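Alpha-amylase (Eisenia fetida, PDB 6M4K) probably hydrolyses internal alpha-1,4-glucosidic bonds in starch and related polysaccharides, as a calcium-binding glycoside hydrolase of family 13. Local coordinates at residues 32-37 against 89-94; 52-57 against 119-124; 281-284 against 288-291. All coordinates share one frame; numbering follows the deposited sequence. Where two conformers were deposited one is given.

Overall arrangement
The catalytic TIM barrel illustrates how contacts at very different sequence separations can share one fold. From the N terminus, residues 32-37 on helix 27-39 pair with residues 89-94, at the end of helix 81-93, and close interaction 1 on the outside of the barrel. Before that closure, 52-57 leave strand 44-47 in a long loop, and they meet 119-124 only later, so interactions 1 and 2 cross along the chain. Interaction 2 ties that loop to the small hairpin beyond strand 97-102. Interaction 3 follows in series, a short local turn between helix 259-270 and strand 295-297. The centres of interactions 2 and 3 lie about 42 Å apart, on opposite sides of the chain's centre.

Interaction 1 (32-37 against 89-94); sequences RECQWL and TTCNNL
A disulfide joins Cys34 to Cys91, with Cys34 SG 2.0 Å from Cys91 SG and a torsion of 90° about the S-S bond. The setting is the outer layer of a TIM barrel, where helix 27-39, which follows strand 19-22, packs against helix 81-93, which follows strand 44-47. No hydrogen bond links 32-37 to 89-94, so the covalent bond carries the contact. In both cysteines SG turns anti to the carbonyl carbon (chi1 -79° in Cys34), which brings the sulfurs together while the CA atoms of Cys34 and Cys91 stay 5.4 Å apart. Cys91 also rests on Ile98 of strand 97-102, so the bridge faces the barrel wall. Farther along the same helix, Thr90 OG1 lies within hydrogen-bonding distance of both Asn86 O and Glu31 OE2, with one proton to share between these two acceptors.

Outside the bridge, Leu94 closes the groove with its two methyls. CD1 lies against the backbone of the other helix, 3.7 Å from Gln35 N and 4.0 Å from Cys34 CB. With Leu94 replaced by alanine, both methyls vanish, which would probably leave a gap against Gln35 N and Cys34 CB and take away the methyl that Gln35 OE1 rests on. The Leu94 carbonyl O is bound by Arg16 NH1. Gln35 crosses Leu94 at about a right angle; its chain bends at chi2 (63°), placing OE1 3.5 Å from Leu94 CD2.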
loop_
_atom_site.group_PDB
_atom_site.type_symbol
_atom_site.label_atom_id
_atom_site.label_comp_id
_atom_site.label_asym_id
_atom_site.label_seq_id
_atom_site.Cartn_x
_atom_site.Cartn_y
_atom_site.Cartn_z
ATOM N N ARG A 32 9.083 -9.281 14.656
ATOM C CA ARG A 32 10.498 -9.478 14.348
ATOM C C ARG A 32 10.939 -8.585 13.195
ATOM O O ARG A 32 12.036 -8.014 13.225
ATOM C CB ARG A 32 10.769 -10.944 14.015
ATOM C CG ARG A 32 10.417 -11.904 15.132
ATOM C CD ARG A 32 11.015 -13.278 14.906
ATOM N NE ARG A 32 10.299 -14.303 15.660
ATOM C CZ ARG A 32 9.276 -14.998 15.175
ATOM N NH1 ARG A 32 8.860 -14.783 13.934
ATOM N NH2 ARG A 32 8.673 -15.912 15.924
ATOM N N GLU A 33 10.095 -8.444 12.177
ATOM C CA GLU A 33 10.462 -7.665 11.004
ATOM C C GLU A 33 10.707 -6.199 11.335
ATOM O O GLU A 33 11.442 -5.525 10.613
ATOM C CB GLU A 33 9.370 -7.795 9.941
ATOM C CG GLU A 33 9.805 -7.340 8.559
ATOM C CD GLU A 33 10.806 -8.283 7.911
ATOM O OE1 GLU A 33 11.174 -9.316 8.522
ATOM O OE2 GLU A 33 11.217 -7.997 6.769
ATOM N N CYS A 34 10.103 -5.685 12.412
ATOM C CA CYS A 34 10.281 -4.274 12.735
ATOM C C CYS A 34 11.743 -3.909 12.954
ATOM O O CYS A 34 12.139 -2.787 12.636
ATOM C CB CYS A 34 9.380 -3.865 13.906
ATOM S SG CYS A 34 7.681 -3.615 13.331
ATOM N N GLN A 35 12.568 -4.840 13.444
ATOM C CA GLN A 35 13.993 -4.551 13.581
ATOM C C GLN A 35 14.633 -4.334 12.217
ATOM O O GLN A 35 15.384 -3.373 12.012
ATOM C CB GLN A 35 14.709 -5.675 14.333
ATOM C CG GLN A 35 16.177 -5.369 14.600
ATOM C CD GLN A 35 16.358 -4.162 15.502
ATOM O OE1 GLN A 35 16.135 -4.244 16.711
ATOM N NE2 GLN A 35 16.749 -3.034 14.921
ATOM N N TRP A 36 14.361 -5.243 11.272
ATOM C CA TRP A 36 14.881 -5.098 9.917
ATOM C C TRP A 36 14.381 -3.807 9.278
ATOM O O TRP A 36 15.152 -3.066 8.653
ATOM C CB TRP A 36 14.478 -6.324 9.076
ATOM C CG TRP A 36 15.191 -6.375 7.751
ATOM C CD1 TRP A 36 16.324 -7.093 7.452
ATOM C CD2 TRP A 36 14.850 -5.653 6.560
ATOM N NE1 TRP A 36 16.692 -6.864 6.148
ATOM C CE2 TRP A 36 15.809 -5.983 5.576
ATOM C CE3 TRP A 36 13.817 -4.769 6.223
ATOM C CZ2 TRP A 36 15.779 -5.443 4.283
ATOM C CZ3 TRP A 36 13.783 -4.232 4.945
ATOM C CH2 TRP A 36 14.763 -4.569 3.987
ATOM N N LEU A 37 13.088 -3.526 9.435
ATOM C CA LEU A 37 12.509 -2.316 8.871
ATOM C C LEU A 37 13.144 -1.062 9.454
ATOM O O LEU A 37 13.438 -0.118 8.718
ATOM C CB LEU A 37 11.005 -2.307 9.103
ATOM C CG LEU A 37 10.254 -3.361 8.293
ATOM C CD1 LEU A 37 8.863 -3.581 8.874
ATOM C CD2 LEU A 37 10.153 -2.947 6.834
ATOM N N THR A 89 3.695 -2.831 20.553
ATOM C CA THR A 89 4.638 -2.305 21.541
ATOM C C THR A 89 6.078 -2.384 21.034
ATOM O O THR A 89 6.823 -1.401 21.086
ATOM C CB THR A 89 4.475 -3.062 22.859
ATOM O OG1 THR A 89 3.153 -2.847 23.367
ATOM C CG2 THR A 89 5.502 -2.581 23.874
ATOM N N THR A 90 6.482 -3.549 20.517
ATOM C CA THR A 90 7.855 -3.738 20.060
ATOM C C THR A 90 8.160 -2.835 18.874
ATOM O O THR A 90 9.221 -2.200 18.804
ATOM C CB THR A 90 8.040 -5.200 19.651
ATOM O OG1 THR A 90 7.894 -6.044 20.797
ATOM C CG2 THR A 90 9.413 -5.417 19.019
ATOM N N CYS A 91 7.237 -2.785 17.917
ATOM C CA CYS A 91 7.452 -1.987 16.719
ATOM C C CYS A 91 7.523 -0.506 17.071
ATOM O O CYS A 91 8.444 0.202 16.653
ATOM C CB CYS A 91 6.352 -2.284 15.694
ATOM S SG CYS A 91 6.490 -3.927 14.954
ATOM N N ASN A 92 6.566 -0.035 17.884
ATOM C CA ASN A 92 6.590 1.357 18.325
ATOM C C ASN A 92 7.891 1.699 19.037
ATOM O O ASN A 92 8.451 2.779 18.817
ATOM C CB ASN A 92 5.404 1.657 19.238
ATOM C CG ASN A 92 4.102 1.781 18.488
ATOM O OD1 ASN A 92 4.040 1.541 17.279
ATOM N ND2 ASN A 92 3.042 2.167 19.200
ATOM N N ASN A 93 8.380 0.801 19.898
ATOM C CA ASN A 93 9.640 1.062 20.592
ATOM C C ASN A 93 10.809 1.172 19.630
ATOM O O ASN A 93 11.802 1.840 19.941
ATOM C CB ASN A 93 9.918 -0.007 21.648
ATOM C CG ASN A 93 9.035 0.133 22.869
ATOM O OD1 ASN A 93 8.469 1.197 23.108
ATOM N ND2 ASN A 93 8.915 -0.936 23.646
ATOM N N LEU A 94 10.727 0.514 18.473
ATOM C CA LEU A 94 11.748 0.621 17.435
ATOM C C LEU A 94 11.515 1.774 16.475
ATOM O O LEU A 94 12.322 1.969 15.560
ATOM C CB LEU A 94 11.820 -0.680 16.634
ATOM C CG LEU A 94 12.475 -1.837 17.378
ATOM C CD1 LEU A 94 12.133 -3.149 16.697
ATOM C CD2 LEU A 94 13.976 -1.631 17.404
#

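Interaction 2 (52-57 against 119-124); sequences EHRIVT and NSFDGD
Glu52 and Asn119 form a two-pronged polar link. The side-chain ND2 of Asn119 donates to Glu52 OE1 over 2.7 Å, nearly straight at 167°, and the backbone N of Asn119 donates to Glu52 OE2 over 2.9 Å. Both reach the carboxylate on its syn side, the amide-side donor somewhat out of the carboxylate plane. Each oxygen has a further partner: Ser71 OG meets OE1, and the backbone N of Asp117 meets OE2. Four bonds thus hold this buried group, at the end of an extended side chain, against rotation.

The same loop is stiffened by His53, whose ND1 donates to Arg54 O over 2.9 Å from above the carbonyl plane, while its NE2 bonds the backbone N of Arg77. On the other side, Asp122 OD1 takes the backbone N of Asp124 at 2.8 Å, an Asx turn that ends strand 120-122.

Packing lies farther along, where Arg54 passes across Phe121. In the conformer modelled here, one of two deposited (the other may differ), CZ of Phe121 sits 3.0 Å above one face of the Arg54 guanidinium plane, toward its rim, with the two planes 59° apart. Arg54 CG also touches the ring, 3.7 Å from Phe121 CE1. This Phe121 conformer adopts the crowded position with CG between N and the carbonyl carbon (chi1 74°), which turns the ring to the arginine. Arg54 is fixed at its far end, NH1 by Gln68 OE1 and NH2 by Gly110 O.

The hairpin belongs to the long excursion after strand 97-102, the region known in alpha-amylases as domain B. Amid so many donors the Glu52 carboxylate is likely to stay ionised; its hydrogen bonds and the Phe121-Arg54 packing join that excursion to the 52-57 loop.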
loop_
_atom_site.group_PDB
_atom_site.type_symbol
_atom_site.label_atom_id
_atom_site.label_comp_id
_atom_site.label_asym_id
_atom_site.label_seq_id
_atom_site.Cartn_x
_atom_site.Cartn_y
_atom_site.Cartn_z
ATOM N N GLU A 52 -11.906 -9.791 14.545
ATOM C CA GLU A 52 -12.501 -11.088 14.252
ATOM C C GLU A 52 -13.176 -11.062 12.892
ATOM O O GLU A 52 -14.068 -10.242 12.642
ATOM C CB GLU A 52 -13.519 -11.463 15.322
ATOM C CG GLU A 52 -14.131 -12.814 15.016
ATOM C CD GLU A 52 -15.096 -13.311 16.061
ATOM O OE1 GLU A 52 -15.673 -12.506 16.830
ATOM O OE2 GLU A 52 -15.288 -14.546 16.100
ATOM N N HIS A 53 -12.779 -11.994 12.031
ATOM C CA HIS A 53 -13.283 -12.067 10.674
ATOM C C HIS A 53 -13.869 -13.449 10.406
ATOM O O HIS A 53 -13.666 -14.406 11.159
ATOM C CB HIS A 53 -12.163 -11.773 9.663
ATOM C CG HIS A 53 -10.950 -12.627 9.860
ATOM N ND1 HIS A 53 -10.879 -13.935 9.426
ATOM C CD2 HIS A 53 -9.780 -12.377 10.498
ATOM C CE1 HIS A 53 -9.703 -14.440 9.758
ATOM N NE2 HIS A 53 -9.019 -13.519 10.414
ATOM N N ARG A 54 -14.586 -13.536 9.293
ATOM C CA ARG A 54 -15.179 -14.794 8.866
ATOM C C ARG A 54 -14.095 -15.847 8.687
ATOM O O ARG A 54 -12.983 -15.558 8.232
ATOM C CB ARG A 54 -15.900 -14.569 7.537
ATOM C CG ARG A 54 -16.807 -15.720 7.096
ATOM C CD ARG A 54 -17.587 -15.373 5.839
ATOM N NE ARG A 54 -18.552 -16.435 5.535
ATOM C CZ ARG A 54 -19.712 -16.240 4.915
ATOM N NH1 ARG A 54 -20.075 -15.030 4.523
ATOM N NH2 ARG A 54 -20.533 -17.266 4.704
ATOM N N ILE A 55 -14.422 -17.083 9.050
ATOM C CA ILE A 55 -13.632 -18.232 8.646
ATOM C C ILE A 55 -14.385 -18.891 7.501
ATOM O O ILE A 55 -15.542 -19.310 7.665
ATOM C CB ILE A 55 -13.406 -19.208 9.812
ATOM C CG1 ILE A 55 -12.581 -18.546 10.919
ATOM C CG2 ILE A 55 -12.695 -20.466 9.309
ATOM C CD1 ILE A 55 -11.202 -18.105 10.466
ATOM N N VAL A 56 -13.745 -18.950 6.337
ATOM C CA VAL A 56 -14.323 -19.542 5.138
ATOM C C VAL A 56 -13.551 -20.820 4.864
ATOM O O VAL A 56 -12.322 -20.799 4.736
ATOM C CB VAL A 56 -14.236 -18.583 3.944
ATOM C CG1 VAL A 56 -14.682 -19.279 2.669
ATOM C CG2 VAL A 56 -15.069 -17.324 4.203
ATOM N N THR A 57 -14.272 -21.934 4.780
ATOM C CA THR A 57 -13.650 -23.216 4.481
ATOM C C THR A 57 -13.954 -23.722 3.079
ATOM O O THR A 57 -13.287 -24.661 2.620
ATOM C CB THR A 57 -14.031 -24.270 5.534
ATOM O OG1 THR A 57 -15.453 -24.341 5.660
ATOM C CG2 THR A 57 -13.451 -23.910 6.889
ATOM N N ASN A 119 -17.151 -16.209 17.596
ATOM C CA ASN A 119 -18.474 -15.598 17.628
ATOM C C ASN A 119 -19.265 -15.941 16.374
ATOM O O ASN A 119 -18.709 -16.100 15.283
ATOM C CB ASN A 119 -18.353 -14.085 17.797
ATOM C CG ASN A 119 -17.905 -13.705 19.190
ATOM O OD1 ASN A 119 -18.539 -14.083 20.184
ATOM N ND2 ASN A 119 -16.793 -12.988 19.283
ATOM N N SER A 120 -20.588 -15.993 16.522
ATOM C CA SER A 120 -21.475 -16.316 15.412
ATOM C C SER A 120 -21.646 -15.136 14.458
ATOM O O SER A 120 -21.624 -13.968 14.861
ATOM C CB SER A 120 -22.855 -16.717 15.943
ATOM O OG SER A 120 -23.726 -17.126 14.894
ATOM N N PHE A 121 -21.844 -15.458 13.181
ATOM C CA PHE A 121 -22.377 -14.516 12.208
ATOM C C PHE A 121 -23.521 -15.175 11.455
ATOM O O PHE A 121 -23.539 -16.394 11.263
ATOM C CB PHE A 121 -21.327 -14.016 11.189
ATOM C CG PHE A 121 -20.944 -15.031 10.137
ATOM C CD1 PHE A 121 -19.892 -15.902 10.364
ATOM C CD2 PHE A 121 -21.603 -15.094 8.915
ATOM C CE1 PHE A 121 -19.513 -16.824 9.412
ATOM C CE2 PHE A 121 -21.233 -16.022 7.961
ATOM C CZ PHE A 121 -20.187 -16.895 8.212
ATOM N N ASP A 122 -24.470 -14.355 11.018
ATOM C CA ASP A 122 -25.519 -14.843 10.139
ATOM C C ASP A 122 -25.876 -13.693 9.208
ATOM O O ASP A 122 -26.576 -12.757 9.609
ATOM C CB ASP A 122 -26.722 -15.331 10.933
ATOM C CG ASP A 122 -27.679 -16.128 10.083
ATOM O OD1 ASP A 122 -27.861 -15.797 8.897
ATOM O OD2 ASP A 122 -28.243 -17.111 10.597
ATOM N N GLY A 123 -25.371 -13.758 7.979
ATOM C CA GLY A 123 -25.701 -12.752 6.994
ATOM C C GLY A 123 -27.105 -12.856 6.456
ATOM O O GLY A 123 -27.555 -11.942 5.760
ATOM N N ASP A 124 -27.804 -13.957 6.747
ATOM C CA ASP A 124 -29.188 -14.093 6.310
ATOM C C ASP A 124 -30.149 -13.417 7.280
ATOM O O ASP A 124 -31.145 -12.816 6.856
ATOM C CB ASP A 124 -29.545 -15.571 6.149
ATOM C CG ASP A 124 -28.651 -16.289 5.147
ATOM O OD1 ASP A 124 -28.083 -15.626 4.256
ATOM O OD2 ASP A 124 -28.534 -17.528 5.232
#

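Interaction 3 (281-284 against 288-291)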
loop_
_atom_site.group_PDB
_atom_site.type_symbol
_atom_site.label_atom_id
_atom_site.label_comp_id
_atom_site.label_asym_id
_atom_site.label_seq_id
_atom_site.Cartn_x
_atom_site.Cartn_y
_atom_site.Cartn_z
ATOM N N VAL A 281 7.888 13.375 -17.332
ATOM C CA VAL A 281 8.498 14.658 -16.986
ATOM C C VAL A 281 7.624 15.472 -16.034
ATOM O O VAL A 281 8.136 16.198 -15.173
ATOM C CB VAL A 281 8.858 15.434 -18.276
ATOM C CG1 VAL A 281 7.610 15.759 -19.093
ATOM C CG2 VAL A 281 9.648 16.699 -17.964
ATOM N N ASN A 282 6.303 15.357 -16.154
ATOM C CA ASN A 282 5.368 16.102 -15.318
ATOM C C ASN A 282 4.483 15.174 -14.485
ATOM O O ASN A 282 3.358 15.539 -14.115
ATOM C CB ASN A 282 4.498 17.017 -16.178
ATOM C CG ASN A 282 3.555 16.236 -17.082
ATOM O OD1 ASN A 282 3.816 15.078 -17.434
ATOM N ND2 ASN A 282 2.437 16.862 -17.446
ATOM N N PHE A 283 4.966 13.975 -14.179
ATOM C CA PHE A 283 4.136 13.009 -13.480
ATOM C C PHE A 283 3.701 13.533 -12.115
ATOM O O PHE A 283 4.473 14.151 -11.381
ATOM C CB PHE A 283 4.882 11.695 -13.294
ATOM C CG PHE A 283 4.049 10.663 -12.597
ATOM C CD1 PHE A 283 2.981 10.073 -13.251
ATOM C CD2 PHE A 283 4.286 10.332 -11.272
ATOM C CE1 PHE A 283 2.174 9.143 -12.603
ATOM C CE2 PHE A 283 3.482 9.408 -10.627
ATOM C CZ PHE A 283 2.431 8.817 -11.297
ATOM N N GLY A 284 2.449 13.248 -11.775
ATOM C CA GLY A 284 1.900 13.624 -10.491
ATOM C C GLY A 284 0.520 14.203 -10.674
ATOM O O GLY A 284 -0.257 13.731 -11.510
ATOM N N GLY A 288 -3.853 14.523 -13.917
ATOM C CA GLY A 288 -5.227 14.327 -13.503
ATOM C C GLY A 288 -5.372 13.535 -12.223
ATOM O O GLY A 288 -6.406 12.890 -12.008
ATOM N N GLN A 289 -4.355 13.557 -11.370
ATOM C CA GLN A 289 -4.334 12.804 -10.121
ATOM C C GLN A 289 -4.527 13.751 -8.944
ATOM O O GLN A 289 -4.527 14.978 -9.087
ATOM C CB GLN A 289 -3.012 12.033 -9.981
ATOM C CG GLN A 289 -2.753 11.070 -11.133
ATOM C CD GLN A 289 -1.491 10.222 -10.968
ATOM O OE1 GLN A 289 -0.746 10.343 -9.982
ATOM N NE2 GLN A 289 -1.259 9.338 -11.922
ATOM N N LEU A 290 -4.702 13.166 -7.764
ATOM C CA LEU A 290 -4.745 13.938 -6.532
ATOM C C LEU A 290 -3.434 14.692 -6.338
ATOM O O LEU A 290 -2.384 14.318 -6.868
ATOM C CB LEU A 290 -4.909 12.993 -5.339
ATOM C CG LEU A 290 -6.216 12.214 -5.273
ATOM C CD1 LEU A 290 -6.244 11.287 -4.062
ATOM C CD2 LEU A 290 -7.395 13.180 -5.263
ATOM N N SER A 291 -3.489 15.764 -5.557
ATOM C CA SER A 291 -2.250 16.397 -5.138
ATOM C C SER A 291 -1.427 15.412 -4.315
ATOM O O SER A 291 -1.962 14.556 -3.603
ATOM C CB SER A 291 -2.526 17.661 -4.318
ATOM O OG SER A 291 -2.812 17.355 -2.964
#
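The Phe283 ring and the Gln289 amide stand almost perpendicular, their planes 88° apart, and the amide comes at the ring obliquely. Gln289 NE2 lies 3.5 Å from Phe283 CE1, and Gln289 OE1 lies 3.8 Å from Phe283 CZ, so both ends of the amide border the same side of the ring. Phe283 also meets Trp287 edge-to-face, and His261 of helix 259-270 touches the ring as well. The polar partner of the amide sits in that helix too: NE2 bonds Asn264 OD1, which favours this orientation of the amide.

The Gly284 carbonyl O sits against the side of the extended Gln289 chain, 3.6 Å from Gln289 CB and 3.7 Å from Gln289 CG. Gly284 has backbone angles (phi 136°, psi -140°) at which a side chain would be jammed against the carbonyl O of Phe283, so the turn suits a residue with none. Phe283 O is taken by Trp335 NE1, while Leu290 N is bound by Glu258 OE1.

The two segments meet by van der Waals contact without a hydrogen bond. The Phe283 ring and the Gln289 amide, through Asn264, pack this loop against helix 259-270, in the alpha-to-beta connection leading into strand 295-297 of the eight-stranded TIM barrel.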